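Digeranylgeranylglycerophospholipid reductase (PDB 3ATQ) reduces, with bound FAD, each double bond of the geranylgeranyl chains of archaeal glycerophospholipids to give the saturated phytanyl lipids of the membrane. Local coordinates at residues Lys181-Ala186 and Gly267-Thr272; Asn295-Gly300 and Asp349-Phe354. One frame throughout, in Å; residues are numbered along the deposited sequence.

Contact 1: residues Lys181-Ala186 and Gly267-Thr272; sequences KDADVA and GALVPT. With FDA (dihydroflavine-adenine dinucleotide), chain B; C14 (tetradecane), chain C.
A183-A186 and P271-G267 pair as antiparallel strands at one margin of the eight-stranded mixed sheet in the reductase's catalytic domain, 261-271 being an outermost strand. The short strand axes approach to 4.6 Å, with 153° between their directions. D184 with V270 and A186 with A268 are hydrogen-bonded pairs; A183 with P271 and V185 with L269 are non-hydrogen-bonded ones. Each member of the D184-V270 pair donates its N-H to the other's O at 2.9 Å. Beyond the last pair the ladder runs on by one bond, T272 N to D182 O.

The A183, V185 and L269 side chains share one face. L269 CG stands anti to its backbone N (chi1 -169°), and the branch ending in CD1 reaches back across the neighbouring strand, 3.8 Å from A183 CB and 3.9 Å from V185 CG1. The other face, bearing D184, A186, A268 and V270, meets both ligands. V270 CG2 lies 3.4 Å from the dimethylbenzene methyl C8M of FDA, and A186 CB sits against the other methyl, C7M.

D184 swings its carboxylate to the backbone N side, where it crosses the T272 side chain at about a right angle. OD1 is hydrogen-bonded to a water that also bonds T272 OG1, while OD2 rests 3.2 Å from C11 of the tetradecane. With an alanine in place of D184, the water would probably lose its carboxylate partner, and C11 and C12, near one end of the alkane, the oxygen they touch. D182 OD1 forms a salt bridge with R352 NH2 on helix 332-357, tying the strand's start to that helix.

A sheet margin with one face turned to flavin and alkane is consistent with a wall of the lipid-chain pocket in this flavin-dependent reductase family.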
loop_
_atom_site.group_PDB
_atom_site.type_symbol
_atom_site.label_atom_id
_atom_site.label_comp_id
_atom_site.label_asym_id
_atom_site.label_seq_id
_atom_site.Cartn_x
_atom_site.Cartn_y
_atom_site.Cartn_z
ATOM N N LYS A 181 3.597 -12.261 -9.326
ATOM C CA LYS A 181 4.391 -11.171 -9.897
ATOM C C LYS A 181 3.833 -9.761 -9.610
ATOM O O LYS A 181 4.428 -8.758 -10.014
ATOM C CB LYS A 181 4.557 -11.364 -11.404
ATOM C CG LYS A 181 5.452 -12.557 -11.795
ATOM C CD LYS A 181 5.622 -12.631 -13.313
ATOM C CE LYS A 181 6.048 -14.024 -13.743
ATOM N NZ LYS A 181 6.061 -14.187 -15.237
ATOM N N ASP A 182 2.692 -9.704 -8.925
ATOM C CA ASP A 182 2.025 -8.436 -8.621
ATOM C C ASP A 182 2.256 -8.118 -7.159
ATOM O O ASP A 182 1.535 -7.317 -6.562
ATOM C CB ASP A 182 0.532 -8.529 -8.924
ATOM C CG ASP A 182 0.218 -8.403 -10.418
ATOM O OD1 ASP A 182 1.151 -8.143 -11.197
ATOM O OD2 ASP A 182 -0.971 -8.534 -10.787
ATOM N N ALA A 183 3.279 -8.744 -6.586
ATOM C CA ALA A 183 3.679 -8.402 -5.226
ATOM C C ALA A 183 5.185 -8.481 -5.078
ATOM O O ALA A 183 5.860 -9.145 -5.880
ATOM C CB ALA A 183 2.993 -9.328 -4.226
ATOM N N ASP A 184 5.700 -7.796 -4.059
ATOM C CA ASP A 184 7.077 -7.964 -3.617
ATOM C C ASP A 184 7.118 -8.675 -2.269
ATOM O O ASP A 184 6.122 -8.678 -1.510
ATOM C CB ASP A 184 7.740 -6.607 -3.417
ATOM C CG ASP A 184 8.191 -5.962 -4.699
ATOM O OD1 ASP A 184 7.849 -6.411 -5.813
ATOM O OD2 ASP A 184 8.924 -4.955 -4.562
ATOM N N VAL A 185 8.238 -9.321 -1.966
ATOM C CA VAL A 185 8.475 -9.640 -0.557
ATOM C C VAL A 185 9.465 -8.624 -0.069
ATOM O O VAL A 185 10.308 -8.136 -0.834
ATOM C CB VAL A 185 8.925 -11.105 -0.283
ATOM C CG1 VAL A 185 7.834 -12.071 -0.774
ATOM C CG2 VAL A 185 10.252 -11.413 -0.933
ATOM N N ALA A 186 9.350 -8.252 1.193
ATOM C CA ALA A 186 10.172 -7.173 1.679
ATOM C C ALA A 186 10.600 -7.499 3.090
ATOM O O ALA A 186 9.900 -8.234 3.801
ATOM C CB ALA A 186 9.410 -5.811 1.591
ATOM N N GLY A 267 10.012 -9.558 7.967
ATOM C CA GLY A 267 9.557 -9.308 6.604
ATOM C C GLY A 267 8.111 -9.675 6.378
ATOM O O GLY A 267 7.494 -10.350 7.212
ATOM N N ALA A 268 7.580 -9.255 5.223
ATOM C CA ALA A 268 6.200 -9.547 4.861
ATOM C C ALA A 268 6.014 -9.279 3.390
ATOM O O ALA A 268 6.877 -8.706 2.751
ATOM C CB ALA A 268 5.223 -8.715 5.658
ATOM N N LEU A 269 4.881 -9.741 2.880
ATOM C CA LEU A 269 4.460 -9.500 1.500
ATOM C C LEU A 269 3.901 -8.070 1.354
ATOM O O LEU A 269 3.234 -7.556 2.258
ATOM C CB LEU A 269 3.383 -10.535 1.155
ATOM C CG LEU A 269 2.900 -10.720 -0.281
ATOM C CD1 LEU A 269 4.014 -11.332 -1.118
ATOM C CD2 LEU A 269 1.669 -11.620 -0.293
ATOM N N VAL A 270 4.141 -7.461 0.187
ATOM C CA VAL A 270 3.669 -6.120 -0.153
ATOM C C VAL A 270 3.021 -6.184 -1.538
ATOM O O VAL A 270 3.724 -6.379 -2.515
ATOM C CB VAL A 270 4.857 -5.113 -0.260
ATOM C CG1 VAL A 270 4.340 -3.714 -0.565
ATOM C CG2 VAL A 270 5.643 -5.094 1.006
ATOM N N PRO A 271 1.689 -6.007 -1.629
ATOM C CA PRO A 271 1.055 -5.985 -2.980
ATOM C C PRO A 271 1.566 -4.800 -3.792
ATOM O O PRO A 271 1.857 -3.756 -3.217
ATOM C CB PRO A 271 -0.436 -5.799 -2.686
ATOM C CG PRO A 271 -0.580 -5.915 -1.176
ATOM C CD PRO A 271 0.730 -5.783 -0.529
ATOM N N THR A 272 1.696 -4.930 -5.113
ATOM C CA THR A 272 2.251 -3.817 -5.906
ATOM C C THR A 272 1.481 -3.730 -7.212
ATOM O O THR A 272 2.047 -3.956 -8.284
ATOM C CB THR A 272 3.804 -3.951 -6.201
ATOM O OG1 THR A 272 4.066 -5.170 -6.903
ATOM C CG2 THR A 272 4.638 -3.964 -4.924
HETATM P PA FDA B . -1.738 -4.345 8.502
HETATM O O1A FDA B . -1.120 -5.685 8.160
HETATM O O2A FDA B . -0.895 -3.269 9.110
HETATM O O5B FDA B . -2.923 -4.686 9.527
HETATM C C5B FDA B . -3.763 -5.840 9.403
HETATM C C4B FDA B . -4.230 -6.232 10.804
HETATM O O4B FDA B . -5.232 -7.243 10.697
HETATM C C3B FDA B . -3.111 -6.820 11.659
HETATM O O3B FDA B . -2.955 -6.012 12.847
HETATM C C2B FDA B . -3.552 -8.254 11.970
HETATM O O2B FDA B . -3.272 -8.624 13.331
HETATM C C1B FDA B . -5.054 -8.187 11.769
HETATM N N9A FDA B . -5.713 -9.412 11.279
HETATM C C8A FDA B . -5.413 -10.107 10.164
HETATM N N7A FDA B . -6.328 -11.116 10.035
HETATM C C5A FDA B . -7.197 -11.014 11.068
HETATM C C6A FDA B . -8.316 -11.749 11.462
HETATM N N6A FDA B . -8.709 -12.831 10.743
HETATM N N1A FDA B . -8.991 -11.361 12.580
HETATM C C2A FDA B . -8.601 -10.300 13.321
HETATM N N3A FDA B . -7.514 -9.600 12.962
HETATM C C4A FDA B . -6.813 -9.931 11.842
HETATM N N1 FDA B . 4.274 1.559 3.531
HETATM C C2 FDA B . 4.564 2.843 3.814
HETATM O O2 FDA B . 3.634 3.682 3.726
HETATM N N3 FDA B . 5.813 3.245 4.165
HETATM C C4 FDA B . 6.865 2.408 4.264
HETATM O O4 FDA B . 8.022 2.795 4.603
HETATM C C4X FDA B . 6.628 0.981 3.972
HETATM N N5 FDA B . 7.590 0.034 3.995
HETATM C C5X FDA B . 7.276 -1.283 4.020
HETATM C C6 FDA B . 8.249 -2.223 4.368
HETATM C C7 FDA B . 7.944 -3.581 4.463
HETATM C C7M FDA B . 9.047 -4.553 4.874
HETATM C C8 FDA B . 6.640 -4.005 4.184
HETATM C C8M FDA B . 6.247 -5.474 4.303
HETATM C C9 FDA B . 5.649 -3.053 3.840
HETATM C C9A FDA B . 5.961 -1.697 3.743
HETATM N N10 FDA B . 4.969 -0.736 3.380
HETATM C C10 FDA B . 5.238 0.614 3.612
HETATM C "C1'" FDA B . 3.559 -1.183 3.312
HETATM C "C2'" FDA B . 2.768 -0.890 4.601
HETATM O "O2'" FDA B . 3.478 -1.427 5.721
HETATM C "C3'" FDA B . 1.408 -1.569 4.489
HETATM O "O3'" FDA B . 0.907 -1.306 3.157
HETATM C "C4'" FDA B . 0.369 -1.061 5.496
HETATM O "O4'" FDA B . 0.873 -1.116 6.829
HETATM C "C5'" FDA B . -0.897 -1.933 5.378
HETATM O "O5'" FDA B . -1.843 -1.555 6.388
HETATM P P FDA B . -3.127 -2.474 6.692
HETATM O O1P FDA B . -3.936 -1.891 7.809
HETATM O O2P FDA B . -3.767 -2.777 5.349
HETATM O O3P FDA B . -2.494 -3.909 7.148
HETATM C C01 C14 C . 7.457 7.739 1.460
HETATM C C02 C14 C . 6.934 6.337 1.206
HETATM C C03 C14 C . 7.987 5.461 0.538
HETATM C C04 C14 C . 8.319 4.260 1.408
HETATM C C05 C14 C . 7.896 2.946 0.779
HETATM C C06 C14 C . 8.766 1.800 1.286
HETATM C C07 C14 C . 8.199 0.454 0.836
HETATM C C08 C14 C . 9.227 -0.671 0.880
HETATM C C09 C14 C . 8.930 -1.793 -0.120
HETATM C C10 C14 C . 9.534 -1.504 -1.490
HETATM C C11 C14 C . 9.086 -2.496 -2.554
HETATM C C12 C14 C . 8.303 -1.832 -3.694
HETATM C C13 C14 C . 9.156 -1.533 -4.924
HETATM C C14 C14 C . 8.431 -1.798 -6.231
HETATM O O HOH W 1 6.153 -6.513 -8.046
#

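Contact 2: residues Asn295-Gly300 and Asp349-Phe354; sequences NPVHGG and DIFRRF. With C14 (tetradecane), chain C; FDA (dihydroflavine-adenine dinucleotide), chain B.
P296 and V297, on the loop leading into helix 302-322, pack against D349, F351 and R352 within a single turn of helix 332-357. The CA atoms come as close as 5.1 Å, between V297 and R352. P296 lays CB and CG against the helix backbone, CB 3.8 Å from D349 N. V297 CG2 meets F351 CD2 at 3.9 Å, approaching the ring obliquely, and touches the backbone at R352 N.

The side chain of R352 can be followed outward. CB starts toward the loop, 3.5 Å from P296 O; CG passes the same oxygen, and CD comes to 3.4 Å. This carbonyl, for which the model gives no hydrogen-bond partner, is therefore lined by the aliphatic part of the arginine. At chi3 (91°) the chain bends, turning the guanidinium back along its own helix. There NE comes near T272 O and makes only a weak bond to D349 OD1, whereas NH2 makes a firm one of 2.8 Å, with the oxygen just 6° out of the guanidinium plane. NH2 also reaches D182 and NH1 the carbonyl of K181, while R353 CG lies over the rim of one face.

R353 grips the same D349 OD1 side-on with NE and NH2, but from above the carboxylate plane; D349 OD2 bonds R274.

On the ligand side, N295 OD1 accepts from V297 N, an Asx turn, and from H298 N, an Asx motif, which helps fix the loop's bend. N295 CG sits over the centre of one face of the H298 ring; the opposite face is toward C03 of the tetradecane, 4.0 Å from H298 CD2.

The joint between loop and helix is thus apolar, and its charges lie beside it: two arginines converging on one oxygen would probably keep D349 ionised and hold the R352 guanidinium bent back, its methylenes against P296 O in the loop that carries lipid-binding H298.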
loop_
_atom_site.group_PDB
_atom_site.type_symbol
_atom_site.label_atom_id
_atom_site.label_comp_id
_atom_site.label_asym_id
_atom_site.label_seq_id
_atom_site.Cartn_x
_atom_site.Cartn_y
_atom_site.Cartn_z
ATOM N N ASN A 295 0.975 1.696 -3.185
ATOM C CA ASN A 295 1.565 2.346 -4.382
ATOM C C ASN A 295 2.446 1.340 -5.158
ATOM O O ASN A 295 3.434 0.852 -4.620
ATOM C CB ASN A 295 2.400 3.573 -3.948
ATOM C CG ASN A 295 2.953 4.376 -5.134
ATOM O OD1 ASN A 295 3.751 3.866 -5.940
ATOM N ND2 ASN A 295 2.543 5.643 -5.230
ATOM N N PRO A 296 2.109 1.038 -6.421
ATOM C CA PRO A 296 2.850 -0.037 -7.091
ATOM C C PRO A 296 4.310 0.292 -7.466
ATOM O O PRO A 296 5.094 -0.641 -7.698
ATOM C CB PRO A 296 2.037 -0.249 -8.381
ATOM C CG PRO A 296 0.656 0.198 -8.009
ATOM C CD PRO A 296 0.937 1.444 -7.216
ATOM N N VAL A 297 4.643 1.578 -7.561
ATOM C CA VAL A 297 6.026 1.993 -7.917
ATOM C C VAL A 297 6.972 2.067 -6.711
ATOM O O VAL A 297 8.106 1.542 -6.773
ATOM C CB VAL A 297 6.076 3.279 -8.747
ATOM C CG1 VAL A 297 7.517 3.802 -8.880
ATOM C CG2 VAL A 297 5.544 3.004 -10.152
ATOM N N HIS A 298 6.533 2.685 -5.621
ATOM C CA HIS A 298 7.403 2.781 -4.442
ATOM C C HIS A 298 7.053 1.864 -3.264
ATOM O O HIS A 298 7.858 1.720 -2.346
ATOM C CB HIS A 298 7.641 4.242 -4.007
ATOM C CG HIS A 298 6.438 4.942 -3.468
ATOM N ND1 HIS A 298 6.074 6.211 -3.872
ATOM C CD2 HIS A 298 5.525 4.566 -2.542
ATOM C CE1 HIS A 298 4.987 6.585 -3.218
ATOM N NE2 HIS A 298 4.635 5.606 -2.402
ATOM N N GLY A 299 5.875 1.241 -3.283
ATOM C CA GLY A 299 5.545 0.204 -2.282
ATOM C C GLY A 299 5.017 0.803 -0.985
ATOM O O GLY A 299 4.796 0.096 -0.013
ATOM N N GLY A 300 4.796 2.111 -0.990
ATOM C CA GLY A 300 4.242 2.819 0.162
ATOM C C GLY A 300 2.761 2.500 0.279
ATOM O O GLY A 300 2.016 2.668 -0.683
ATOM N N ASP A 349 0.850 0.878 -11.841
ATOM C CA ASP A 349 0.960 -0.578 -12.067
ATOM C C ASP A 349 1.609 -0.796 -13.446
ATOM O O ASP A 349 2.553 -1.604 -13.605
ATOM C CB ASP A 349 -0.447 -1.202 -12.010
ATOM C CG ASP A 349 -0.457 -2.749 -11.877
ATOM O OD1 ASP A 349 0.565 -3.426 -12.076
ATOM O OD2 ASP A 349 -1.543 -3.287 -11.588
ATOM N N ILE A 350 1.123 -0.039 -14.428
ATOM C CA ILE A 350 1.791 0.005 -15.738
ATOM C C ILE A 350 3.251 0.493 -15.661
ATOM O O ILE A 350 4.164 -0.182 -16.159
ATOM C CB ILE A 350 0.960 0.817 -16.752
ATOM C CG1 ILE A 350 -0.350 0.049 -17.015
ATOM C CG2 ILE A 350 1.825 1.168 -18.008
ATOM C CD1 ILE A 350 -1.081 0.355 -18.318
ATOM N N PHE A 351 3.470 1.646 -15.026
ATOM C CA PHE A 351 4.821 2.202 -14.879
ATOM C C PHE A 351 5.796 1.228 -14.222
ATOM O O PHE A 351 6.939 1.101 -14.672
ATOM C CB PHE A 351 4.760 3.507 -14.075
ATOM C CG PHE A 351 5.966 4.398 -14.228
ATOM C CD1 PHE A 351 6.715 4.417 -15.395
ATOM C CD2 PHE A 351 6.322 5.261 -13.183
ATOM C CE1 PHE A 351 7.816 5.251 -15.525
ATOM C CE2 PHE A 351 7.427 6.096 -13.293
ATOM C CZ PHE A 351 8.173 6.100 -14.474
ATOM N N ARG A 352 5.347 0.566 -13.144
ATOM C CA ARG A 352 6.174 -0.410 -12.407
ATOM C C ARG A 352 6.653 -1.556 -13.294
ATOM O O ARG A 352 7.806 -1.990 -13.202
ATOM C CB ARG A 352 5.392 -0.995 -11.211
ATOM C CG ARG A 352 5.723 -2.473 -10.980
ATOM C CD ARG A 352 4.805 -3.130 -10.062
ATOM N NE ARG A 352 3.649 -3.763 -10.705
ATOM C CZ ARG A 352 3.532 -5.060 -10.953
ATOM N NH1 ARG A 352 4.543 -5.896 -10.729
ATOM N NH2 ARG A 352 2.392 -5.517 -11.440
ATOM N N ARG A 353 5.761 -2.055 -14.147
ATOM C CA ARG A 353 6.107 -3.180 -15.027
ATOM C C ARG A 353 7.248 -2.801 -15.969
ATOM O O ARG A 353 8.153 -3.601 -16.210
ATOM C CB ARG A 353 4.893 -3.605 -15.838
ATOM C CG ARG A 353 3.798 -4.200 -14.975
ATOM C CD ARG A 353 2.469 -4.236 -15.703
ATOM N NE ARG A 353 1.443 -4.610 -14.749
ATOM C CZ ARG A 353 0.567 -5.596 -14.884
ATOM N NH1 ARG A 353 0.502 -6.315 -16.002
ATOM N NH2 ARG A 353 -0.284 -5.827 -13.889
ATOM N N PHE A 354 7.188 -1.572 -16.484
ATOM C CA PHE A 354 8.281 -0.999 -17.288
ATOM C C PHE A 354 9.575 -0.874 -16.485
ATOM O O PHE A 354 10.629 -1.352 -16.925
ATOM C CB PHE A 354 7.832 0.354 -17.851
ATOM C CG PHE A 354 8.924 1.159 -18.488
ATOM C CD1 PHE A 354 9.408 0.826 -19.758
ATOM C CD2 PHE A 354 9.440 2.283 -17.850
ATOM C CE1 PHE A 354 10.411 1.589 -20.365
ATOM C CE2 PHE A 354 10.455 3.050 -18.442
ATOM C CZ PHE A 354 10.929 2.709 -19.715
HETATM C C01 C14 C . 7.457 7.739 1.460
HETATM C C02 C14 C . 6.934 6.337 1.206
HETATM C C03 C14 C . 7.987 5.461 0.538
HETATM C C04 C14 C . 8.319 4.260 1.408
HETATM C C05 C14 C . 7.896 2.946 0.779
HETATM C C06 C14 C . 8.766 1.800 1.286
HETATM C C07 C14 C . 8.199 0.454 0.836
HETATM C C08 C14 C . 9.227 -0.671 0.880
HETATM C C09 C14 C . 8.930 -1.793 -0.120
HETATM C C10 C14 C . 9.534 -1.504 -1.490
HETATM C C11 C14 C . 9.086 -2.496 -2.554
HETATM C C12 C14 C . 8.303 -1.832 -3.694
HETATM C C13 C14 C . 9.156 -1.533 -4.924
HETATM C C14 C14 C . 8.431 -1.798 -6.231
HETATM P PA FDA B . -1.738 -4.345 8.502
HETATM O O1A FDA B . -1.120 -5.685 8.160
HETATM O O2A FDA B . -0.895 -3.269 9.110
HETATM O O5B FDA B . -2.923 -4.686 9.527
HETATM C C5B FDA B . -3.763 -5.840 9.403
HETATM C C4B FDA B . -4.230 -6.232 10.804
HETATM O O4B FDA B . -5.232 -7.243 10.697
HETATM C C3B FDA B . -3.111 -6.820 11.659
HETATM O O3B FDA B . -2.955 -6.012 12.847
HETATM C C2B FDA B . -3.552 -8.254 11.970
HETATM O O2B FDA B . -3.272 -8.624 13.331
HETATM C C1B FDA B . -5.054 -8.187 11.769
HETATM N N9A FDA B . -5.713 -9.412 11.279
HETATM C C8A FDA B . -5.413 -10.107 10.164
HETATM N N7A FDA B . -6.328 -11.116 10.035
HETATM C C5A FDA B . -7.197 -11.014 11.068
HETATM C C6A FDA B . -8.316 -11.749 11.462
HETATM N N6A FDA B . -8.709 -12.831 10.743
HETATM N N1A FDA B . -8.991 -11.361 12.580
HETATM C C2A FDA B . -8.601 -10.300 13.321
HETATM N N3A FDA B . -7.514 -9.600 12.962
HETATM C C4A FDA B . -6.813 -9.931 11.842
HETATM N N1 FDA B . 4.274 1.559 3.531
HETATM C C2 FDA B . 4.564 2.843 3.814
HETATM O O2 FDA B . 3.634 3.682 3.726
HETATM N N3 FDA B . 5.813 3.245 4.165
HETATM C C4 FDA B . 6.865 2.408 4.264
HETATM O O4 FDA B . 8.022 2.795 4.603
HETATM C C4X FDA B . 6.628 0.981 3.972
HETATM N N5 FDA B . 7.590 0.034 3.995
HETATM C C5X FDA B . 7.276 -1.283 4.020
HETATM C C6 FDA B . 8.249 -2.223 4.368
HETATM C C7 FDA B . 7.944 -3.581 4.463
HETATM C C7M FDA B . 9.047 -4.553 4.874
HETATM C C8 FDA B . 6.640 -4.005 4.184
HETATM C C8M FDA B . 6.247 -5.474 4.303
HETATM C C9 FDA B . 5.649 -3.053 3.840
HETATM C C9A FDA B . 5.961 -1.697 3.743
HETATM N N10 FDA B . 4.969 -0.736 3.380
HETATM C C10 FDA B . 5.238 0.614 3.612
HETATM C "C1'" FDA B . 3.559 -1.183 3.312
HETATM C "C2'" FDA B . 2.768 -0.890 4.601
HETATM O "O2'" FDA B . 3.478 -1.427 5.721
HETATM C "C3'" FDA B . 1.408 -1.569 4.489
HETATM O "O3'" FDA B . 0.907 -1.306 3.157
HETATM C "C4'" FDA B . 0.369 -1.061 5.496
HETATM O "O4'" FDA B . 0.873 -1.116 6.829
HETATM C "C5'" FDA B . -0.897 -1.933 5.378
HETATM O "O5'" FDA B . -1.843 -1.555 6.388
HETATM P P FDA B . -3.127 -2.474 6.692
HETATM O O1P FDA B . -3.936 -1.891 7.809
HETATM O O2P FDA B . -3.767 -2.777 5.349
HETATM O O3P FDA B . -2.494 -3.909 7.148
#

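The centres of contacts 1 and 2 lie 12 Å apart, and along the chain they come in series: both strands of contact 1 are complete before the loop 295-300 and helix 332-357 form contact 2. R352 is the joint between them, reaching from the helix to the start of strand 183-193, and P296 CB packs 3.7 Å from T272 O. Both contacts also border the same two ligands: the sheet margin meets the flavin's methyl end, while the glycines of the loop meet N10 and N1. Strand pair and loop thus frame one site, consistent with a lipid chain being held against the flavin between them.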